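PDB 3JTF: magnesium and cobalt efflux protein from Bordetella parapertussis, which probably takes part in the transport of magnesium and cobalt ions and binds AMP in the CBS domain pair that makes up this chain. Local coordinates for residues B[15-20]-B[46-51]; B[31-36]-B[53-58]; B[77-82]-B[91-96]; B[103-106]-B[110-113]. All coordinates share one frame; numbering follows the deposited sequence. Where two conformers were deposited one is given.

Contact 1: residues B[15-20]-B[46-51]. With AMP (adenosine monophosphate), chain F.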
# COMPACT_ATOMS: atom_id res chain seq x y z
N SER B 15 12.27 13.68 -10.02
CA SER B 15 13.34 12.82 -10.59
C SER B 15 13.34 11.42 -9.99
O SER B 15 13.84 10.49 -10.61
CB SER B 15 14.71 13.46 -10.38
OG SER B 15 15.05 13.44 -9.00
N ARG B 16 12.75 11.28 -8.81
CA ARG B 16 12.71 10.01 -8.09
C ARG B 16 11.40 9.24 -8.27
O ARG B 16 11.24 8.14 -7.73
CB ARG B 16 12.92 10.22 -6.58
CG ARG B 16 14.31 10.65 -6.14
CD ARG B 16 14.62 10.11 -4.69
NE ARG B 16 15.32 11.13 -3.93
CZ ARG B 16 14.89 11.67 -2.80
NH1 ARG B 16 13.75 11.26 -2.22
NH2 ARG B 16 15.62 12.62 -2.23
N MSE B 17 10.48 9.76 -9.04
CA MSE B 17 9.21 9.07 -9.19
C MSE B 17 9.31 7.85 -10.08
O MSE B 17 9.95 7.89 -11.11
CB MSE B 17 8.16 10.02 -9.76
CG MSE B 17 7.92 11.19 -8.89
SE MSE B 17 6.44 12.31 -9.61
CE MSE B 17 7.14 12.80 -11.23
N ASP B 18 8.69 6.76 -9.64
CA ASP B 18 8.54 5.59 -10.46
C ASP B 18 7.24 5.76 -11.23
O ASP B 18 6.13 5.76 -10.62
CB ASP B 18 8.50 4.30 -9.62
CG ASP B 18 9.83 3.97 -8.99
OD1 ASP B 18 10.86 4.13 -9.66
OD2 ASP B 18 9.87 3.57 -7.80
N LEU B 19 7.37 5.91 -12.54
CA LEU B 19 6.24 6.21 -13.43
C LEU B 19 6.05 5.10 -14.38
O LEU B 19 6.99 4.37 -14.64
CB LEU B 19 6.58 7.41 -14.31
CG LEU B 19 6.95 8.71 -13.62
CD1 LEU B 19 7.24 9.82 -14.62
CD2 LEU B 19 5.83 9.09 -12.74
N LEU B 20 4.87 5.01 -14.98
CA LEU B 20 4.61 4.03 -16.03
C LEU B 20 4.19 4.75 -17.32
O LEU B 20 3.38 5.66 -17.29
CB LEU B 20 3.49 3.08 -15.59
CG LEU B 20 3.79 2.14 -14.40
CD1 LEU B 20 2.59 1.26 -14.05
CD2 LEU B 20 5.02 1.28 -14.70
N ASP B 46 3.41 9.88 -23.86
CA ASP B 46 4.22 10.71 -24.75
C ASP B 46 5.31 11.58 -24.10
O ASP B 46 6.36 11.79 -24.72
CB ASP B 46 3.33 11.57 -25.67
CG ASP B 46 2.51 10.72 -26.64
OD1 ASP B 46 3.09 9.96 -27.45
OD2 ASP B 46 1.26 10.83 -26.63
N ASP B 47 5.07 12.14 -22.93
CA ASP B 47 6.08 12.94 -22.20
C ASP B 47 5.85 12.62 -20.72
O ASP B 47 4.69 12.47 -20.30
CB ASP B 47 5.87 14.44 -22.41
CG ASP B 47 6.88 15.32 -21.62
OD1 ASP B 47 8.00 15.64 -22.13
OD2 ASP B 47 6.55 15.77 -20.52
N ARG B 48 6.92 12.50 -19.94
CA ARG B 48 6.81 12.12 -18.54
C ARG B 48 6.03 13.09 -17.67
O ARG B 48 5.50 12.70 -16.65
CB ARG B 48 8.19 11.86 -17.93
CG ARG B 48 9.13 13.03 -17.96
CD ARG B 48 10.27 12.82 -16.89
NE ARG B 48 9.64 12.82 -15.57
CZ ARG B 48 10.11 12.22 -14.47
NH1 ARG B 48 11.24 11.53 -14.48
NH2 ARG B 48 9.40 12.31 -13.35
N ASP B 49 5.94 14.36 -18.04
CA ASP B 49 5.08 15.25 -17.30
C ASP B 49 3.62 15.26 -17.79
O ASP B 49 2.79 15.92 -17.16
CB ASP B 49 5.60 16.66 -17.34
CG ASP B 49 6.89 16.84 -16.53
OD1 ASP B 49 7.12 16.17 -15.50
OD2 ASP B 49 7.69 17.63 -16.98
N ASN B 50 3.31 14.53 -18.86
CA ASN B 50 1.93 14.41 -19.34
C ASN B 50 1.23 13.24 -18.60
O ASN B 50 0.95 12.16 -19.17
CB ASN B 50 1.89 14.24 -20.86
CG ASN B 50 0.49 14.32 -21.42
OD1 ASN B 50 -0.31 15.11 -20.97
ND2 ASN B 50 0.17 13.47 -22.39
N ILE B 51 0.97 13.48 -17.32
CA ILE B 51 0.40 12.52 -16.43
C ILE B 51 -1.08 12.35 -16.74
O ILE B 51 -1.83 13.34 -16.79
CB ILE B 51 0.52 12.97 -14.96
CG1 ILE B 51 1.96 13.11 -14.54
CG2 ILE B 51 -0.20 11.96 -13.98
CD1 ILE B 51 2.72 11.87 -14.60
P AMP F . 4.44 2.48 -1.07
O1P AMP F . 3.30 2.69 -2.00
O2P AMP F . 4.11 1.73 0.18
O3P AMP F . 5.65 1.95 -1.75
O5' AMP F . 4.94 3.90 -0.56
C5' AMP F . 6.12 3.96 0.26
C4' AMP F . 6.79 5.27 -0.02
O4' AMP F . 7.44 5.34 -1.31
C3' AMP F . 5.72 6.37 -0.07
O3' AMP F . 5.30 6.76 1.24
C2' AMP F . 6.49 7.41 -0.80
O2' AMP F . 7.54 7.79 0.17
C1' AMP F . 7.07 6.57 -1.95
N9 AMP F . 6.29 6.20 -3.19
C8 AMP F . 5.07 5.61 -3.35
N7 AMP F . 4.79 5.41 -4.67
C5 AMP F . 5.86 5.86 -5.37
C6 AMP F . 6.25 5.93 -6.78
N6 AMP F . 5.41 5.51 -7.74
N1 AMP F . 7.44 6.49 -7.09
C2 AMP F . 8.29 6.91 -6.16
N3 AMP F . 8.03 6.84 -4.84
C4 AMP F . 6.83 6.35 -4.41
O HOH W 1 11.45 9.71 -12.38
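A single water joins the two loops: it sits 2.7 Å from Met17 O and accepts from Arg48 NH1 at 2.8 Å. Arg48 reaches across from its turn. Its CG lies between the backbone N and the carbonyl carbon (chi1 59°), and a bend at chi3 swings the guanidinium across to 15-20. That flat group then meets two apolar ends. Leu19 CD1 rests over one face, displaced toward the rim, with NH2 of Arg48 3.5 Å away; the leucine side chain crosses the arginine at about a right angle. The methyl CE of Met17, a selenomethionine in this crystal, comes instead to the edge, in the guanidinium plane, 3.1 Å from Arg48 NH2, so short that the exact placing is doubtful. NH2 is also hydrogen-bonded to Arg14 O; water on one terminal nitrogen and a carbonyl on the other together probably limit the rotation of the group.

Residues 15-20, the connection from strand 12-13 into strand 20-21 of the first CBS domain, hold the adenine at Asp18. Asp18 N donates to N1 of AMP at 2.9 Å, nearly straight at 170°, and N6 of AMP donates one of its hydrogens to Asp18 O at 3.0 Å. The Met17 carbonyl just before is turned to the water. In segment 46-51, Arg48 sits on a type I turn from Asp47 to Asn50. An Asx turn supports it, with Asp49 N donating to Asp47 OD2 at 2.9 Å, and Asp49 OD1 forms a salt bridge with Arg14 NE.

Contact 2: residues B[31-36]-B[53-58]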
# COMPACT_ATOMS: atom_id res chain seq x y z
N ALA B 31 6.80 -6.20 -15.76
CA ALA B 31 8.19 -6.27 -15.31
C ALA B 31 8.61 -5.01 -14.54
O ALA B 31 9.24 -5.09 -13.50
CB ALA B 31 9.14 -6.54 -16.51
N THR B 32 8.25 -3.84 -15.03
CA THR B 32 8.62 -2.60 -14.34
C THR B 32 8.02 -2.56 -12.94
O THR B 32 8.71 -2.27 -11.96
CB THR B 32 8.15 -1.37 -15.14
OG1 THR B 32 8.72 -1.43 -16.44
CG2 THR B 32 8.53 -0.02 -14.43
N ILE B 33 6.74 -2.88 -12.85
CA ILE B 33 5.99 -2.84 -11.60
C ILE B 33 6.59 -3.82 -10.59
O ILE B 33 6.90 -3.44 -9.45
CB ILE B 33 4.51 -3.15 -11.83
CG1 ILE B 33 3.80 -2.01 -12.60
CG2 ILE B 33 3.81 -3.41 -10.51
CD1 ILE B 33 2.41 -2.40 -13.17
N ILE B 34 6.81 -5.06 -11.02
CA ILE B 34 7.36 -6.12 -10.14
C ILE B 34 8.73 -5.74 -9.60
O ILE B 34 9.08 -6.06 -8.47
CB ILE B 34 7.49 -7.49 -10.88
CG1 ILE B 34 6.12 -8.07 -11.22
CG2 ILE B 34 8.25 -8.53 -10.04
CD1 ILE B 34 6.18 -9.00 -12.43
N GLU B 35 9.54 -5.04 -10.39
CA GLU B 35 10.85 -4.59 -9.91
C GLU B 35 10.79 -3.50 -8.85
O GLU B 35 11.81 -3.21 -8.22
CB GLU B 35 11.69 -4.05 -11.05
CG GLU B 35 12.14 -5.10 -12.00
CD GLU B 35 12.87 -4.52 -13.20
OE1 GLU B 35 12.89 -3.26 -13.39
OE2 GLU B 35 13.41 -5.34 -13.96
N THR B 36 9.66 -2.82 -8.70
CA THR B 36 9.65 -1.69 -7.79
C THR B 36 8.85 -2.17 -6.63
O THR B 36 7.82 -2.86 -6.80
CB THR B 36 8.92 -0.46 -8.35
OG1 THR B 36 7.52 -0.67 -8.18
CG2 THR B 36 9.22 -0.23 -9.79
N GLY B 53 -2.96 9.91 -15.13
CA GLY B 53 -3.56 9.33 -13.98
C GLY B 53 -2.64 8.46 -13.14
O GLY B 53 -1.43 8.54 -13.26
N ILE B 54 -3.25 7.65 -12.27
CA ILE B 54 -2.57 6.77 -11.35
C ILE B 54 -3.05 5.34 -11.54
O ILE B 54 -4.25 5.10 -11.65
CB ILE B 54 -2.87 7.12 -9.88
CG1 ILE B 54 -2.66 8.62 -9.63
CG2 ILE B 54 -2.00 6.21 -8.92
CD1 ILE B 54 -1.21 9.11 -9.74
N LEU B 55 -2.11 4.41 -11.62
CA LEU B 55 -2.46 3.00 -11.74
C LEU B 55 -2.13 2.33 -10.41
O LEU B 55 -1.02 2.47 -9.90
CB LEU B 55 -1.67 2.30 -12.85
CG LEU B 55 -1.95 0.79 -13.04
CD1 LEU B 55 -3.39 0.58 -13.59
CD2 LEU B 55 -0.94 0.23 -14.01
N LEU B 56 -3.12 1.64 -9.85
CA LEU B 56 -2.91 0.73 -8.73
C LEU B 56 -2.51 -0.63 -9.31
O LEU B 56 -3.25 -1.24 -10.06
CB LEU B 56 -4.20 0.64 -7.89
CG LEU B 56 -4.20 -0.22 -6.62
CD1 LEU B 56 -3.32 0.35 -5.45
CD2 LEU B 56 -5.67 -0.47 -6.16
N ALA B 57 -1.31 -1.09 -8.98
CA ALA B 57 -0.73 -2.31 -9.56
C ALA B 57 -1.66 -3.52 -9.49
O ALA B 57 -1.73 -4.27 -10.45
CB ALA B 57 0.55 -2.68 -8.84
N LYS B 58 -2.37 -3.66 -8.38
CA LYS B 58 -3.20 -4.83 -8.17
C LYS B 58 -4.39 -4.88 -9.15
O LYS B 58 -4.90 -5.98 -9.45
CB LYS B 58 -3.66 -4.91 -6.71
CG LYS B 58 -4.69 -3.92 -6.30
CD LYS B 58 -4.99 -4.03 -4.77
CE LYS B 58 -6.35 -4.66 -4.47
NZ LYS B 58 -6.36 -5.28 -3.06
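Helix 26-35 comes closest to segment 53-58 where Ile33 faces Ala57, with their CA atoms 7.0 Å apart. This is the helix-on-sheet packing of the first CBS domain: residues 53-56 form the end of an outer strand of the sheet 20-21, 40-44, 51-56, and the chain passes into a 3-10 segment that begins at Ala57.

No hydrogen bond links the two segments; what meets is hydrocarbon, and all of it is buried. Ile33 does the work from the helix with both of its branches. CG2, anti to the backbone N, presses on the methyl of Ala57, CG2 to CB 3.7 Å. The other branch, CG1 beside the backbone N (chi1 -69°), reaches toward the strand until CD1 lies 4.3 Å from Leu55 CD2, a looser touch. Leu20 and Phe41 pack against the same isoleucine, and Leu61 of the second subunit packs on both Ile33 and Ala57, which places the contact against the dimer interface.

The polar side of Ile33 is just as busy. Lys58 NZ of the second subunit is hydrogen-bonded to Ile33 O. Within the helix end, that same oxygen accepts from Thr36 N at 2.9 Å and from Thr36 OG1 at 3.1 Å, the hydroxyl lying in the carbonyl plane on a lone pair.

Contact 3: residues B[77-82]-B[91-96]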
# COMPACT_ATOMS: atom_id res chain seq x y z
N PRO B 77 -8.15 9.06 -12.25
CA PRO B 77 -7.66 10.45 -12.24
C PRO B 77 -6.75 10.71 -11.02
O PRO B 77 -7.01 10.22 -9.92
CB PRO B 77 -8.93 11.29 -12.21
CG PRO B 77 -10.05 10.37 -12.64
CD PRO B 77 -9.62 8.99 -12.22
N ALA B 78 -5.67 11.45 -11.25
CA ALA B 78 -4.76 11.84 -10.21
C ALA B 78 -5.35 13.03 -9.43
O ALA B 78 -6.13 13.81 -9.95
CB ALA B 78 -3.46 12.24 -10.80
N VAL B 79 -4.98 13.13 -8.18
CA VAL B 79 -5.23 14.35 -7.41
C VAL B 79 -3.96 15.19 -7.48
O VAL B 79 -2.86 14.71 -7.11
CB VAL B 79 -5.58 14.00 -5.96
CG1 VAL B 79 -5.98 15.25 -5.18
CG2 VAL B 79 -6.77 12.98 -5.95
N PHE B 80 -4.07 16.40 -8.01
CA PHE B 80 -2.95 17.32 -8.09
C PHE B 80 -3.04 18.34 -6.96
O PHE B 80 -4.06 18.98 -6.80
CB PHE B 80 -2.92 18.07 -9.43
CG PHE B 80 -2.70 17.17 -10.62
CD1 PHE B 80 -1.42 16.87 -11.04
CD2 PHE B 80 -3.77 16.63 -11.30
CE1 PHE B 80 -1.18 15.99 -12.13
CE2 PHE B 80 -3.58 15.75 -12.37
CZ PHE B 80 -2.26 15.42 -12.79
N ILE B 81 -2.00 18.43 -6.13
CA ILE B 81 -2.01 19.35 -4.99
C ILE B 81 -0.83 20.31 -5.04
O ILE B 81 0.29 19.95 -5.47
CB ILE B 81 -2.03 18.60 -3.62
CG1 ILE B 81 -0.71 17.92 -3.34
CG2 ILE B 81 -3.24 17.59 -3.54
CD1 ILE B 81 -0.53 17.36 -1.88
N PRO B 82 -1.05 21.55 -4.58
CA PRO B 82 0.08 22.47 -4.58
C PRO B 82 1.16 22.15 -3.56
O PRO B 82 0.90 21.64 -2.45
CB PRO B 82 -0.55 23.85 -4.25
CG PRO B 82 -1.81 23.58 -3.66
CD PRO B 82 -2.30 22.21 -4.20
N LEU B 91 -3.36 15.79 5.62
CA LEU B 91 -3.64 14.58 6.38
C LEU B 91 -5.17 14.31 6.47
O LEU B 91 -5.60 13.20 6.26
CB LEU B 91 -3.06 14.67 7.78
CG LEU B 91 -3.31 13.39 8.59
CD1 LEU B 91 -2.90 12.11 7.85
CD2 LEU B 91 -2.55 13.50 9.96
N ARG B 92 -5.93 15.33 6.82
CA ARG B 92 -7.37 15.23 6.91
C ARG B 92 -7.97 14.87 5.57
O ARG B 92 -8.92 14.11 5.51
CB ARG B 92 -7.96 16.56 7.41
CG ARG B 92 -7.55 16.93 8.85
CD ARG B 92 -8.31 18.11 9.41
NE ARG B 92 -9.66 17.71 9.81
CZ ARG B 92 -10.58 18.52 10.35
NH1 ARG B 92 -10.33 19.82 10.51
NH2 ARG B 92 -11.78 18.03 10.69
N GLU B 93 -7.45 15.47 4.51
CA GLU B 93 -7.90 15.20 3.14
C GLU B 93 -7.69 13.74 2.73
O GLU B 93 -8.64 13.03 2.30
CB GLU B 93 -7.20 16.13 2.15
CG GLU B 93 -7.51 15.83 0.65
CD GLU B 93 -6.83 16.81 -0.31
OE1 GLU B 93 -6.00 17.62 0.15
OE2 GLU B 93 -7.15 16.79 -1.52
N PHE B 94 -6.47 13.29 2.91
CA PHE B 94 -6.11 11.90 2.64
C PHE B 94 -6.91 10.91 3.51
O PHE B 94 -7.39 9.90 2.99
CB PHE B 94 -4.63 11.68 2.96
CG PHE B 94 -3.66 12.00 1.84
CD1 PHE B 94 -3.96 11.80 0.52
CD2 PHE B 94 -2.36 12.43 2.16
CE1 PHE B 94 -3.02 12.06 -0.49
CE2 PHE B 94 -1.41 12.69 1.18
CZ PHE B 94 -1.74 12.50 -0.16
N ARG B 95 -7.07 11.18 4.80
CA ARG B 95 -7.82 10.27 5.68
C ARG B 95 -9.27 10.09 5.21
O ARG B 95 -9.82 9.01 5.34
CB ARG B 95 -7.82 10.76 7.14
CG ARG B 95 -6.57 10.37 7.98
CD ARG B 95 -6.67 11.01 9.40
NE ARG B 95 -5.54 10.71 10.30
CZ ARG B 95 -5.35 11.34 11.45
NH1 ARG B 95 -6.21 12.28 11.80
NH2 ARG B 95 -4.33 11.04 12.26
N ALA B 96 -9.86 11.15 4.67
CA ALA B 96 -11.26 11.13 4.22
C ALA B 96 -11.42 10.60 2.77
O ALA B 96 -12.53 10.26 2.34
CB ALA B 96 -11.88 12.55 4.35
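Val79 and Ile81, from the strand side, meet the end of the Glu93 side chain, and the contacts are apolar groups against a carboxylate oxygen. Val79 CG1 lies 4.1 Å from Glu93 OE2; the valine and glutamate side chains lie alongside each other, pointing opposite ways. Ile81 CG2 is a more distant neighbour of the same oxygen, at 4.5 Å from Glu93 OE2. Glu93 covers this gap because it is stretched out: CG is anti to the backbone N (chi1 174°) and the chain stays extended beyond it. The backbones remain well apart, with CA of Val79 10.4 Å from CA of Phe94.

These two pieces belong to the beta-alpha-beta crossover of the second CBS domain, in which strand 80-82 leads through helix 87-96 to strand 101-105, parallel to the first strand. Helix 87-96 therefore covers one face of the sheet, and Val79 and Ile81 point to it.

Polar bonds of this region run elsewhere. No hydrogen bond crosses between the segments; Glu93 OE1 makes a salt bridge with Lys85 NZ, which probably steadies the negative charge so near two hydrocarbon side chains. Along the helix, Arg95 N donates to Leu91 O at 2.9 Å.

Apolar residues near Glu93 on the helix pack elsewhere. Phe94 touches Ala102, as Ile81 does, and also Met117 of helix 117-126, while Leu91 packs on that helix and on Val125 of the second subunit.

Contact 4: residues B[103-106]-B[110-113]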
# COMPACT_ATOMS: atom_id res chain seq x y z
N ILE B 103 -0.15 13.85 -6.72
CA ILE B 103 0.90 14.44 -7.48
C ILE B 103 1.02 15.89 -7.05
O ILE B 103 0.02 16.59 -6.93
CB ILE B 103 0.60 14.36 -9.00
CG1 ILE B 103 0.43 12.91 -9.48
CG2 ILE B 103 1.71 15.08 -9.84
CD1 ILE B 103 1.63 12.05 -9.17
N VAL B 104 2.24 16.34 -6.85
CA VAL B 104 2.50 17.67 -6.34
C VAL B 104 2.87 18.61 -7.50
O VAL B 104 3.71 18.26 -8.35
CB VAL B 104 3.65 17.65 -5.34
CG1 VAL B 104 3.97 19.07 -4.82
CG2 VAL B 104 3.33 16.66 -4.21
N ILE B 105 2.26 19.78 -7.51
CA ILE B 105 2.57 20.80 -8.52
C ILE B 105 3.08 22.11 -7.90
O ILE B 105 2.69 22.47 -6.82
CB ILE B 105 1.37 21.03 -9.49
CG1 ILE B 105 0.20 21.66 -8.78
CG2 ILE B 105 0.95 19.74 -10.18
CD1 ILE B 105 -1.04 21.85 -9.68
N ASP B 106 4.01 22.79 -8.57
CA ASP B 106 4.55 24.10 -8.09
C ASP B 106 3.57 25.22 -8.36
O ASP B 106 2.53 25.00 -8.99
CB ASP B 106 5.90 24.43 -8.73
CG ASP B 106 5.82 24.62 -10.26
OD1 ASP B 106 4.88 25.22 -10.82
OD2 ASP B 106 6.74 24.14 -10.92
N GLY B 110 3.70 23.41 -12.76
CA GLY B 110 4.61 22.32 -13.14
C GLY B 110 4.56 21.15 -12.14
O GLY B 110 4.40 21.37 -10.93
N ILE B 111 4.71 19.93 -12.65
CA ILE B 111 4.86 18.73 -11.84
C ILE B 111 6.15 18.81 -11.01
O ILE B 111 7.24 18.88 -11.57
CB ILE B 111 4.96 17.42 -12.69
CG1 ILE B 111 3.76 17.21 -13.66
CG2 ILE B 111 5.06 16.24 -11.77
CD1 ILE B 111 2.39 17.41 -13.08
N SER B 112 6.03 18.77 -9.70
CA SER B 112 7.16 18.86 -8.77
C SER B 112 7.55 17.53 -8.11
O SER B 112 8.67 17.39 -7.61
CB SER B 112 6.81 19.79 -7.61
OG SER B 112 6.50 21.05 -8.10
N GLY B 113 6.59 16.63 -7.96
CA GLY B 113 6.82 15.42 -7.18
C GLY B 113 5.53 14.67 -6.89
O GLY B 113 4.52 14.90 -7.55
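Val104 and Gly113 form the hydrogen-bonded antiparallel pair of this hairpin: Val104 N donates to Gly113 O at 2.8 Å. Val104 O serves two donors. Ser112 N binds it strongly at 2.7 Å, and Gly113 N adds a weak bond at 3.3 Å. With two residues facing one, this is a classic beta bulge, and the register slips by one before Ile105 pairs with Ile111 without hydrogen bonds.

Toward the turn, Gly110 and Asp106 satisfy each other twice. Asp106 N reaches Gly110 O at 2.8 Å, and CA of Ile105 also approaches that oxygen at 3.1 Å in a CH...O contact. In return Gly110 N donates to Asp106 OD1 at 2.9 Å, coming from above the carboxylate plane. Asp106 can curl back over the turn because chi1 of 63° tucks the carboxylate in over its own backbone; OD1 is also bonded to His108 N. The hydroxyl of Ser112 lies near Asp106 N but at a poor angle, and is hydrogen-bonded to Glu83 OE2.

On the face carrying Ile105 and Ile111, CG2 of Ile105 meets CD1 of Ile111 at 4.0 Å. Phe80, from strand 80-82, packs on both isoleucines and on Ile103. That strand runs parallel to 101-105 on one side, while 111-116 continues the sheet on the other, toward strand 12-13.

Overall arrangement
Contacts 1 and 2 lie in the first CBS domain and contacts 3 and 4 in the second. Leu20 ties the first two together, its CD1 3.7 Å from Leu55 CD2; strand pairing ties the last two, where Ile81 O and Ile105 N stand 2.8 Å apart. Among the places where the domains meet are Met17, whose SE lies 3.7 Å from Gly113 C, and Ile54, whose CG1 is 3.9 Å from Ala78 CB. Contact 1 touches AMP directly, through segment 15-20. The other three stand back: the side chains of Ile103, Ile33 and Ile81 are about 8, 9 and 12 Å from the nucleotide. Contacts 2 and 3 also reach the second subunit.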